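Local coordinates for zinc phosphodiesterase ELAC protein 1 (Homo sapiens, PDB 3ZWF) that removes 2',3'-cyclic phosphates from cleaved tRNAs during tRNA repair and shows some tRNA 3'-processing endonuclease activity, using two zinc ions, at residues A[269-275]-A[306-312]; A[1-7]-A[20-26]; A[66-70]-A[97-101]. All coordinates share one frame; numbering follows the deposited sequence.

Interaction 1 (A[269-275]-A[306-312]); sequences LLIHEAT and RLVLTHF. With ZN (zinc ion), chain D.
L270 and L307 lie side by side on one face of the sheet, L270 CG 4.0 Å from L307 CD1, and the same methyl of L307 also reaches H272 CB. Helix 292-301 packs over this face. The other face carries I271 and V308; beside them T310 CG2 reaches in to I271 CG2 at 3.7 Å and L269 CD1 to V308 CG2, and here strand 2-5 comes across from the second sheet. The backbones pair in parallel, from L270 N to R306 O through to A274 N to T310 O, with V308 N to L270 O nearly straight (174°). These are neighbouring inner strands of one of the two sheets in the metallo-beta-lactamase αβ/βα sandwich, and their C-terminal ends open onto the dinuclear zinc site. There H311 binds zinc through NE2 at 2.2 Å, alongside D64, H65 and D251. A chi1 of -162° carries the H311 ring alongside T275, where ND1 donates in the ring plane to T275 OG1 at 2.9 Å. T275, second shell to the metal, donates from OG1 to E273 OE1 at 2.7 Å, from above the carboxylate plane, and T275 N reaches the same oxygen from that face. The E273 carboxylate is also hydrogen-bonded by H289, S290 and C252.

Interaction 2 (A[1-7]-A[20-26]); sequences MDVTFLG and SAVVLRC. With EDO (1,2-ethanediol), chain H; EDO (1,2-ethanediol), chain G.
Residues 2-5 and 21-26 run antiparallel, the axes of these short segments 4.7 Å apart at the closest, until a classic beta bulge at L6 and G7, where both backbone N atoms donate to A21 O, L6 N at 2.8 Å and G7 N at 3.1 Å. V3, F5, V22 and L24 share one face. In the modelled conformer of V22, which is seen in two, CG1 lies over a face of the F5 ring, a CH-pi contact 4.1 Å from the centroid, and the same methyl also meets V3 CG1. L24 CD1 continues the apolar row to V3 CG2 and M1 CG. This face looks to strand 269-273, with I271 touching V3, F5 and V22.

The other face is more polar toward the chain start. R25 and D2 form a salt bridge, gripped side-on: NE donates to D2 OD1 at 3.0 Å, on the syn lone pair, and NH2 to D2 OD2 at 3.1 Å. D2 holds CG between its backbone N and carbonyl carbon (chi1 51°), which swings the carboxylate across to R25; the carboxylate and guanidinium planes stand 50° apart. A water sits within hydrogen-bonding reach of D2 OD1, T4 OG1 and V23 O. Farther along, L6 CD1 packs on V23 CG2 at 3.7 Å. At the far end a second water donates to G7 O and, in the modelled conformer of S20, accepts from S20 OG, close to the zinc ligands H65 and H311. The antiparallel pair, with a bulge where the first strand turns a corner near the metal site, belongs to the N-terminal sheet of the metallo-beta-lactamase fold.

Interaction 3 (A[66-70]-A[97-101]); sequences FFGLP and LRDFI
F66 drives the edge of its ring into the face of F100, a T-shaped stack with centroids 5.0 Å apart and planes at 81°. F66 CE2 does most of the touching: it stands above the F100 ring, offset toward the rim, and comes 3.6 Å from F100 CE2. The two rings reach this position by different torsions. At F66 a chi1 of 80° turns the ring out of the F66-L69 type I turn toward the second helix, whereas F100 extends with CG anti to the backbone N (chi1 173°) and lays its ring beside P70. The proline closes on that ring, its CG 3.7 Å from F100 CE2, with the two side chains crossing at about a right angle.

Next to the aromatic pair, L69 sends one branch across the gap. Its CD2 meets I101 CD1 at 3.7 Å and, more loosely, L97 CD1 at 4.1 Å, the side chains of L69 and L97 also crossing roughly perpendicular. L97 CD1 lies near F66 CD2 as well, 4.3 Å away, and so links the leucine cluster to the rings. No hydrogen bond joins the two segments; the contact is wholly apolar.

L107 of the second subunit packs on both F66 and F100, and F67 of that subunit packs on P70. The segment 66-70 directly follows the zinc ligands H60, H62, D64 and H65, the HxHxDH motif of the metallo-beta-lactamase fold, and helix 69-79 packs here against helix 97-107 at the homodimer interface.

Overall arrangement
All three contacts are buried, but they occupy different layers. Interactions 1 and 2 pair strands in the two sheets of the sandwich, parallel in one and antiparallel in the other, and touch face to face: V308 CG1 comes 3.4 Å from F5 CZ, and L269 packs on V3. They also meet at the metal end, where S20, in its modelled conformer, packs against H311. Interaction 3 stands apart, its centre about 24 Å from that of interaction 1 and on the opposite side of the chain's centre; it joins helical segments by side chains alone. Backbone hydrogen bonding dominates the strand pairs, with a metal ligand or a salt bridge added, whereas the third contact is aromatic and aliphatic and shared with the second subunit.

Interaction 1 (A[269-275]-A[306-312])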
loop_
_atom_site.group_PDB
_atom_site.type_symbol
_atom_site.label_atom_id
_atom_site.label_comp_id
_atom_site.label_asym_id
_atom_site.label_seq_id
_atom_site.Cartn_x
_atom_site.Cartn_y
_atom_site.Cartn_z
ATOM N N LEU A 269 -28.972 -3.455 -5.228
ATOM C CA LEU A 269 -28.068 -3.012 -4.180
ATOM C C LEU A 269 -27.388 -1.731 -4.643
ATOM O O LEU A 269 -26.860 -1.665 -5.756
ATOM C CB LEU A 269 -27.071 -4.108 -3.876
ATOM C CG LEU A 269 -26.350 -3.917 -2.534
ATOM C CD1 LEU A 269 -27.314 -4.296 -1.431
ATOM C CD2 LEU A 269 -25.045 -4.703 -2.429
ATOM N N LEU A 270 -27.435 -0.713 -3.803
ATOM C CA LEU A 270 -26.749 0.548 -4.029
ATOM C C LEU A 270 -25.752 0.775 -2.875
ATOM O O LEU A 270 -26.165 0.849 -1.726
ATOM C CB LEU A 270 -27.743 1.703 -4.086
ATOM C CG LEU A 270 -27.194 3.129 -4.119
ATOM C CD1 LEU A 270 -26.296 3.323 -5.300
ATOM C CD2 LEU A 270 -28.388 4.091 -4.209
ATOM N N ILE A 271 -24.469 0.853 -3.212
ATOM C CA ILE A 271 -23.362 1.092 -2.233
ATOM C C ILE A 271 -22.913 2.547 -2.355
ATOM O O ILE A 271 -22.557 3.022 -3.441
ATOM C CB ILE A 271 -22.197 0.168 -2.447
ATOM C CG1 ILE A 271 -22.649 -1.292 -2.390
ATOM C CG2 ILE A 271 -21.017 0.517 -1.432
ATOM C CD1 ILE A 271 -21.500 -2.246 -2.625
ATOM N N HIS A 272 -23.051 3.270 -1.255
ATOM C CA HIS A 272 -22.828 4.709 -1.224
ATOM C C HIS A 272 -21.999 5.064 0.029
ATOM O O HIS A 272 -22.184 4.494 1.092
ATOM C CB HIS A 272 -24.186 5.440 -1.182
ATOM C CG HIS A 272 -24.136 6.874 -1.602
ATOM N ND1 HIS A 272 -23.495 7.852 -0.865
ATOM C CD2 HIS A 272 -24.717 7.510 -2.657
ATOM C CE1 HIS A 272 -23.626 9.013 -1.498
ATOM N NE2 HIS A 272 -24.365 8.836 -2.576
ATOM N N GLU A 273 -21.125 6.051 -0.122
ATOM C CA GLU A 273 -20.441 6.558 1.080
ATOM C C GLU A 273 -21.333 7.366 2.035
ATOM O O GLU A 273 -22.338 7.968 1.673
ATOM C CB GLU A 273 -19.254 7.432 0.711
ATOM C CG GLU A 273 -19.619 8.750 0.055
ATOM C CD GLU A 273 -18.713 9.846 0.583
ATOM O OE1 GLU A 273 -18.864 10.219 1.774
ATOM O OE2 GLU A 273 -17.807 10.267 -0.152
ATOM N N ALA A 274 -20.972 7.323 3.296
ATOM C CA ALA A 274 -21.512 8.250 4.293
ATOM C C ALA A 274 -20.405 8.566 5.289
ATOM O O ALA A 274 -20.394 8.044 6.398
ATOM C CB ALA A 274 -22.724 7.677 5.015
ATOM N N THR A 275 -19.476 9.395 4.830
ATOM C CA THR A 275 -18.240 9.654 5.582
ATOM C C THR A 275 -18.494 10.246 6.969
ATOM O O THR A 275 -17.902 9.807 7.977
ATOM C CB THR A 275 -17.221 10.516 4.784
ATOM O OG1 THR A 275 -16.913 9.866 3.543
ATOM C CG2 THR A 275 -15.962 10.719 5.622
ATOM N N ARG A 306 -32.179 -1.658 -1.835
ATOM C CA ARG A 306 -31.375 -1.728 -0.642
ATOM C C ARG A 306 -30.209 -0.722 -0.787
ATOM O O ARG A 306 -29.586 -0.603 -1.846
ATOM C CB ARG A 306 -30.851 -3.165 -0.432
ATOM C CG ARG A 306 -29.645 -3.278 0.519
ATOM C CD ARG A 306 -29.937 -3.946 1.836
ATOM N NE ARG A 306 -29.832 -5.393 1.713
ATOM C CZ ARG A 306 -29.104 -6.211 2.479
ATOM N NH1 ARG A 306 -28.364 -5.769 3.501
ATOM N NH2 ARG A 306 -29.146 -7.520 2.228
ATOM N N LEU A 307 -29.970 0.022 0.291
ATOM C CA LEU A 307 -28.857 0.964 0.381
ATOM C C LEU A 307 -27.853 0.443 1.410
ATOM O O LEU A 307 -28.235 0.111 2.487
ATOM C CB LEU A 307 -29.338 2.362 0.797
ATOM C CG LEU A 307 -28.311 3.459 1.053
ATOM C CD1 LEU A 307 -27.385 3.759 -0.212
ATOM C CD2 LEU A 307 -28.994 4.712 1.583
ATOM N N VAL A 308 -26.593 0.354 1.004
ATOM C CA VAL A 308 -25.508 -0.011 1.926
ATOM C C VAL A 308 -24.589 1.192 2.025
ATOM O O VAL A 308 -24.048 1.658 1.033
ATOM C CB VAL A 308 -24.702 -1.244 1.471
ATOM C CG1 VAL A 308 -23.622 -1.606 2.566
ATOM C CG2 VAL A 308 -25.602 -2.407 1.192
ATOM N N LEU A 309 -24.377 1.655 3.256
ATOM C CA LEU A 309 -23.491 2.793 3.535
ATOM C C LEU A 309 -22.126 2.271 3.962
ATOM O O LEU A 309 -22.018 1.246 4.635
ATOM C CB LEU A 309 -24.094 3.658 4.646
ATOM C CG LEU A 309 -25.483 4.283 4.295
ATOM C CD1 LEU A 309 -25.908 5.195 5.401
ATOM C CD2 LEU A 309 -25.426 5.041 2.980
ATOM N N THR A 310 -21.121 2.987 3.492
ATOM C CA THR A 310 -19.732 2.595 3.744
ATOM C C THR A 310 -18.866 3.825 3.737
ATOM O O THR A 310 -19.343 4.950 3.738
ATOM C CB THR A 310 -19.291 1.504 2.741
ATOM O OG1 THR A 310 -18.071 0.882 3.161
ATOM C CG2 THR A 310 -19.149 2.081 1.325
ATOM N N HIS A 311 -17.546 3.602 3.842
ATOM C CA HIS A 311 -16.569 4.710 3.866
ATOM C C HIS A 311 -16.821 5.649 5.023
ATOM O O HIS A 311 -16.866 6.854 4.866
ATOM C CB HIS A 311 -16.556 5.480 2.524
ATOM C CG HIS A 311 -15.349 6.331 2.284
ATOM N ND1 HIS A 311 -15.278 7.661 2.640
ATOM C CD2 HIS A 311 -14.212 6.074 1.589
ATOM C CE1 HIS A 311 -14.119 8.164 2.254
ATOM N NE2 HIS A 311 -13.475 7.232 1.574
ATOM N N PHE A 312 -16.881 5.068 6.210
ATOM C CA PHE A 312 -17.078 5.796 7.437
ATOM C C PHE A 312 -15.806 6.410 8.024
ATOM O O PHE A 312 -14.759 5.804 7.984
ATOM C CB PHE A 312 -17.690 4.865 8.483
ATOM C CG PHE A 312 -19.034 4.279 8.095
ATOM C CD1 PHE A 312 -20.139 5.086 8.057
ATOM C CD2 PHE A 312 -19.169 2.920 7.805
ATOM C CE1 PHE A 312 -21.367 4.561 7.677
ATOM C CE2 PHE A 312 -20.391 2.376 7.427
ATOM C CZ PHE A 312 -21.497 3.188 7.406
HETATM ZN ZN ZN D . -11.894 7.897 0.207
HETATM O O HOH W 1 -10.522 9.079 -0.985
#

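Interaction 2 (A[1-7]-A[20-26])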
loop_
_atom_site.group_PDB
_atom_site.type_symbol
_atom_site.label_atom_id
_atom_site.label_comp_id
_atom_site.label_asym_id
_atom_site.label_seq_id
_atom_site.Cartn_x
_atom_site.Cartn_y
_atom_site.Cartn_z
ATOM N N MET A 1 -24.782 -14.732 -6.410
ATOM C CA MET A 1 -24.193 -13.363 -6.502
ATOM C C MET A 1 -24.089 -12.759 -5.115
ATOM O O MET A 1 -25.074 -12.660 -4.387
ATOM C CB MET A 1 -25.027 -12.447 -7.385
ATOM C CG MET A 1 -24.477 -11.032 -7.494
ATOM S SD MET A 1 -25.521 -9.943 -8.447
ATOM C CE MET A 1 -25.026 -10.331 -10.140
ATOM N N ASP A 2 -22.881 -12.366 -4.738
ATOM C CA ASP A 2 -22.713 -11.713 -3.446
ATOM C C ASP A 2 -21.704 -10.584 -3.497
ATOM O O ASP A 2 -20.916 -10.466 -4.432
ATOM C CB ASP A 2 -22.436 -12.702 -2.304
ATOM C CG ASP A 2 -21.315 -13.663 -2.591
ATOM O OD1 ASP A 2 -20.209 -13.231 -2.964
ATOM O OD2 ASP A 2 -21.541 -14.878 -2.419
ATOM N N VAL A 3 -21.834 -9.706 -2.523
ATOM C CA VAL A 3 -20.945 -8.596 -2.317
ATOM C C VAL A 3 -20.233 -8.798 -0.983
ATOM O O VAL A 3 -20.876 -9.020 0.025
ATOM C CB VAL A 3 -21.791 -7.330 -2.319
ATOM C CG1 VAL A 3 -20.996 -6.110 -2.201
ATOM C CG2 VAL A 3 -22.600 -7.282 -3.639
ATOM N N THR A 4 -18.906 -8.726 -1.000
ATOM C CA THR A 4 -18.104 -8.828 0.208
ATOM C C THR A 4 -17.340 -7.522 0.456
ATOM O O THR A 4 -16.554 -7.084 -0.381
ATOM C CB THR A 4 -17.074 -9.978 0.118
ATOM O OG1 THR A 4 -17.741 -11.224 -0.073
ATOM C CG2 THR A 4 -16.201 -10.046 1.414
ATOM N N PHE A 5 -17.573 -6.908 1.604
ATOM C CA PHE A 5 -16.841 -5.701 2.007
ATOM C C PHE A 5 -15.502 -6.054 2.598
ATOM O O PHE A 5 -15.425 -6.736 3.603
ATOM C CB PHE A 5 -17.674 -4.873 2.975
ATOM C CG PHE A 5 -18.889 -4.300 2.327
ATOM C CD1 PHE A 5 -20.016 -5.075 2.207
ATOM C CD2 PHE A 5 -18.875 -3.038 1.717
ATOM C CE1 PHE A 5 -21.166 -4.601 1.546
ATOM C CE2 PHE A 5 -20.050 -2.564 1.033
ATOM C CZ PHE A 5 -21.155 -3.339 0.967
ATOM N N LEU A 6 -14.427 -5.548 2.021
ATOM C CA LEU A 6 -13.095 -5.772 2.544
ATOM C C LEU A 6 -12.607 -4.609 3.422
ATOM O O LEU A 6 -11.912 -4.812 4.430
ATOM C CB LEU A 6 -12.092 -6.095 1.439
ATOM C CG LEU A 6 -12.416 -7.379 0.663
ATOM C CD1 LEU A 6 -11.609 -7.508 -0.594
ATOM C CD2 LEU A 6 -12.295 -8.649 1.520
ATOM N N GLY A 7 -12.977 -3.404 3.033
ATOM C CA GLY A 7 -12.654 -2.211 3.777
ATOM C C GLY A 7 -13.748 -1.187 3.658
ATOM O O GLY A 7 -14.221 -0.834 2.520
ATOM N N SER A 20 -10.903 1.458 1.372
ATOM C CA SER A 20 -11.963 1.045 0.440
ATOM C C SER A 20 -11.617 -0.163 -0.438
ATOM O O SER A 20 -10.623 -0.180 -1.154
ATOM C CB SER A 20 -12.385 2.221 -0.423
ATOM O OG SER A 20 -13.096 3.105 0.423
ATOM N N ALA A 21 -12.477 -1.186 -0.369
ATOM C CA ALA A 21 -12.444 -2.348 -1.253
ATOM C C ALA A 21 -13.719 -3.177 -1.036
ATOM O O ALA A 21 -14.082 -3.485 0.102
ATOM C CB ALA A 21 -11.239 -3.199 -1.020
ATOM N N VAL A 22 -14.347 -3.524 -2.140
ATOM C CA VAL A 22 -15.555 -4.363 -2.134
ATOM C C VAL A 22 -15.439 -5.335 -3.293
ATOM O O VAL A 22 -15.040 -4.930 -4.398
ATOM C CB VAL A 22 -16.877 -3.556 -2.350
ATOM C CG1 VAL A 22 -18.090 -4.429 -1.933
ATOM C CG2 VAL A 22 -16.860 -2.215 -1.616
ATOM N N VAL A 23 -15.800 -6.598 -3.072
ATOM C CA VAL A 23 -15.790 -7.621 -4.125
ATOM C C VAL A 23 -17.190 -8.102 -4.478
ATOM O O VAL A 23 -17.958 -8.491 -3.622
ATOM C CB VAL A 23 -14.906 -8.824 -3.757
ATOM C CG1 VAL A 23 -15.045 -9.942 -4.755
ATOM C CG2 VAL A 23 -13.451 -8.380 -3.670
ATOM N N LEU A 24 -17.500 -8.019 -5.768
ATOM C CA LEU A 24 -18.675 -8.634 -6.356
ATOM C C LEU A 24 -18.287 -9.989 -6.967
ATOM O O LEU A 24 -17.345 -10.115 -7.772
ATOM C CB LEU A 24 -19.265 -7.711 -7.427
ATOM C CG LEU A 24 -20.511 -8.227 -8.148
ATOM C CD1 LEU A 24 -21.690 -8.476 -7.203
ATOM C CD2 LEU A 24 -20.878 -7.204 -9.230
ATOM N N ARG A 25 -19.042 -11.005 -6.580
ATOM C CA ARG A 25 -18.761 -12.367 -6.970
ATOM C C ARG A 25 -19.959 -12.918 -7.680
ATOM O O ARG A 25 -21.060 -12.796 -7.188
ATOM C CB ARG A 25 -18.435 -13.203 -5.737
ATOM C CG ARG A 25 -17.725 -14.508 -6.019
ATOM C CD ARG A 25 -17.187 -15.153 -4.759
ATOM N NE ARG A 25 -18.119 -15.264 -3.648
ATOM C CZ ARG A 25 -17.918 -16.052 -2.592
ATOM N NH1 ARG A 25 -16.830 -16.810 -2.506
ATOM N NH2 ARG A 25 -18.812 -16.088 -1.608
ATOM N N CYS A 26 -19.726 -13.465 -8.862
ATOM C CA CYS A 26 -20.735 -14.196 -9.627
ATOM C C CYS A 26 -20.129 -15.509 -10.104
ATOM O O CYS A 26 -19.174 -15.507 -10.877
ATOM C CB CYS A 26 -21.220 -13.387 -10.832
ATOM S SG CYS A 26 -21.764 -11.699 -10.471
HETATM C C1 EDO H . -20.837 -16.879 -4.938
HETATM O O1 EDO H . -20.051 -17.657 -5.851
HETATM C C2 EDO H . -21.584 -15.806 -5.714
HETATM O O2 EDO H . -22.335 -15.024 -4.798
HETATM C C1 EDO G . -15.651 -13.974 2.620
HETATM O O1 EDO G . -15.863 -12.690 3.214
HETATM C C2 EDO G . -16.800 -14.450 1.743
HETATM O O2 EDO G . -16.935 -13.634 0.594
HETATM O O HOH W 2 -18.311 -11.325 -2.738
HETATM O O HOH W 3 -14.536 2.283 2.615
#

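Interaction 3 (A[66-70]-A[97-101])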
loop_
_atom_site.group_PDB
_atom_site.type_symbol
_atom_site.label_atom_id
_atom_site.label_comp_id
_atom_site.label_asym_id
_atom_site.label_seq_id
_atom_site.Cartn_x
_atom_site.Cartn_y
_atom_site.Cartn_z
ATOM N N PHE A 66 -6.643 3.154 -4.169
ATOM C CA PHE A 66 -5.772 2.499 -5.140
ATOM C C PHE A 66 -4.345 2.183 -4.713
ATOM O O PHE A 66 -3.675 1.438 -5.405
ATOM C CB PHE A 66 -5.722 3.230 -6.491
ATOM C CG PHE A 66 -4.836 4.413 -6.546
ATOM C CD1 PHE A 66 -5.247 5.624 -6.057
ATOM C CD2 PHE A 66 -3.562 4.343 -7.148
ATOM C CE1 PHE A 66 -4.405 6.747 -6.100
ATOM C CE2 PHE A 66 -2.747 5.472 -7.221
ATOM C CZ PHE A 66 -3.193 6.678 -6.700
ATOM N N PHE A 67 -3.904 2.698 -3.576
ATOM C CA PHE A 67 -2.518 2.453 -3.160
ATOM C C PHE A 67 -2.244 0.970 -2.906
ATOM O O PHE A 67 -1.067 0.569 -2.892
ATOM C CB PHE A 67 -2.119 3.258 -1.912
ATOM C CG PHE A 67 -1.790 4.697 -2.144
ATOM C CD1 PHE A 67 -1.666 5.255 -3.406
ATOM C CD2 PHE A 67 -1.653 5.523 -1.051
ATOM C CE1 PHE A 67 -1.374 6.603 -3.542
ATOM C CE2 PHE A 67 -1.359 6.879 -1.200
ATOM C CZ PHE A 67 -1.241 7.405 -2.438
ATOM N N GLY A 68 -3.274 0.176 -2.650
ATOM C CA GLY A 68 -3.141 -1.278 -2.517
ATOM C C GLY A 68 -2.975 -2.077 -3.803
ATOM O O GLY A 68 -2.734 -3.293 -3.774
ATOM N N LEU A 69 -3.151 -1.411 -4.934
ATOM C CA LEU A 69 -3.165 -2.093 -6.241
ATOM C C LEU A 69 -1.846 -2.754 -6.671
ATOM O O LEU A 69 -1.830 -3.905 -7.075
ATOM C CB LEU A 69 -3.787 -1.175 -7.330
ATOM C CG LEU A 69 -4.076 -1.868 -8.658
ATOM C CD1 LEU A 69 -4.967 -3.100 -8.475
ATOM C CD2 LEU A 69 -4.833 -0.819 -9.513
ATOM N N PRO A 70 -0.708 -2.060 -6.528
ATOM C CA PRO A 70 0.552 -2.712 -6.929
ATOM C C PRO A 70 0.830 -3.972 -6.135
ATOM O O PRO A 70 1.217 -5.009 -6.706
ATOM C CB PRO A 70 1.599 -1.628 -6.638
ATOM C CG PRO A 70 0.879 -0.366 -6.815
ATOM C CD PRO A 70 -0.504 -0.626 -6.251
ATOM N N LEU A 97 -4.030 6.097 -14.144
ATOM C CA LEU A 97 -3.870 4.799 -13.490
ATOM C C LEU A 97 -2.932 3.850 -14.260
ATOM O O LEU A 97 -2.139 3.123 -13.666
ATOM C CB LEU A 97 -5.237 4.129 -13.245
ATOM C CG LEU A 97 -5.190 2.794 -12.515
ATOM C CD1 LEU A 97 -4.672 2.960 -11.081
ATOM C CD2 LEU A 97 -6.636 2.167 -12.451
ATOM N N ARG A 98 -3.048 3.839 -15.583
ATOM C CA ARG A 98 -2.246 2.908 -16.371
ATOM C C ARG A 98 -0.741 3.138 -16.140
ATOM O O ARG A 98 0.009 2.192 -15.882
ATOM C CB ARG A 98 -2.543 3.027 -17.856
ATOM C CG ARG A 98 -1.834 1.973 -18.716
ATOM C CD ARG A 98 -2.079 2.168 -20.211
ATOM N NE ARG A 98 -3.503 2.175 -20.532
ATOM C CZ ARG A 98 -4.131 3.111 -21.236
ATOM N NH1 ARG A 98 -3.499 4.183 -21.699
ATOM N NH2 ARG A 98 -5.411 2.950 -21.484
ATOM N N ASP A 99 -0.323 4.395 -16.239
ATOM C CA ASP A 99 1.124 4.739 -16.079
ATOM C C ASP A 99 1.591 4.466 -14.663
ATOM O O ASP A 99 2.708 4.007 -14.453
ATOM C CB ASP A 99 1.357 6.201 -16.443
ATOM C CG ASP A 99 1.186 6.473 -17.954
ATOM O OD1 ASP A 99 1.234 5.514 -18.762
ATOM O OD2 ASP A 99 1.008 7.660 -18.322
ATOM N N PHE A 100 0.725 4.711 -13.676
ATOM C CA PHE A 100 1.032 4.436 -12.294
ATOM C C PHE A 100 1.397 2.974 -12.112
ATOM O O PHE A 100 2.424 2.635 -11.501
ATOM C CB PHE A 100 -0.120 4.791 -11.347
ATOM C CG PHE A 100 0.119 4.357 -9.946
ATOM C CD1 PHE A 100 1.035 5.018 -9.162
ATOM C CD2 PHE A 100 -0.561 3.271 -9.405
ATOM C CE1 PHE A 100 1.282 4.591 -7.848
ATOM C CE2 PHE A 100 -0.349 2.872 -8.082
ATOM C CZ PHE A 100 0.561 3.537 -7.316
ATOM N N ILE A 101 0.563 2.089 -12.627
ATOM C CA ILE A 101 0.794 0.646 -12.487
ATOM C C ILE A 101 2.085 0.227 -13.245
ATOM O O ILE A 101 2.952 -0.465 -12.690
ATOM C CB ILE A 101 -0.430 -0.217 -12.924
ATOM C CG1 ILE A 101 -1.660 0.096 -12.067
ATOM C CG2 ILE A 101 -0.078 -1.690 -12.831
ATOM C CD1 ILE A 101 -2.978 -0.343 -12.680
#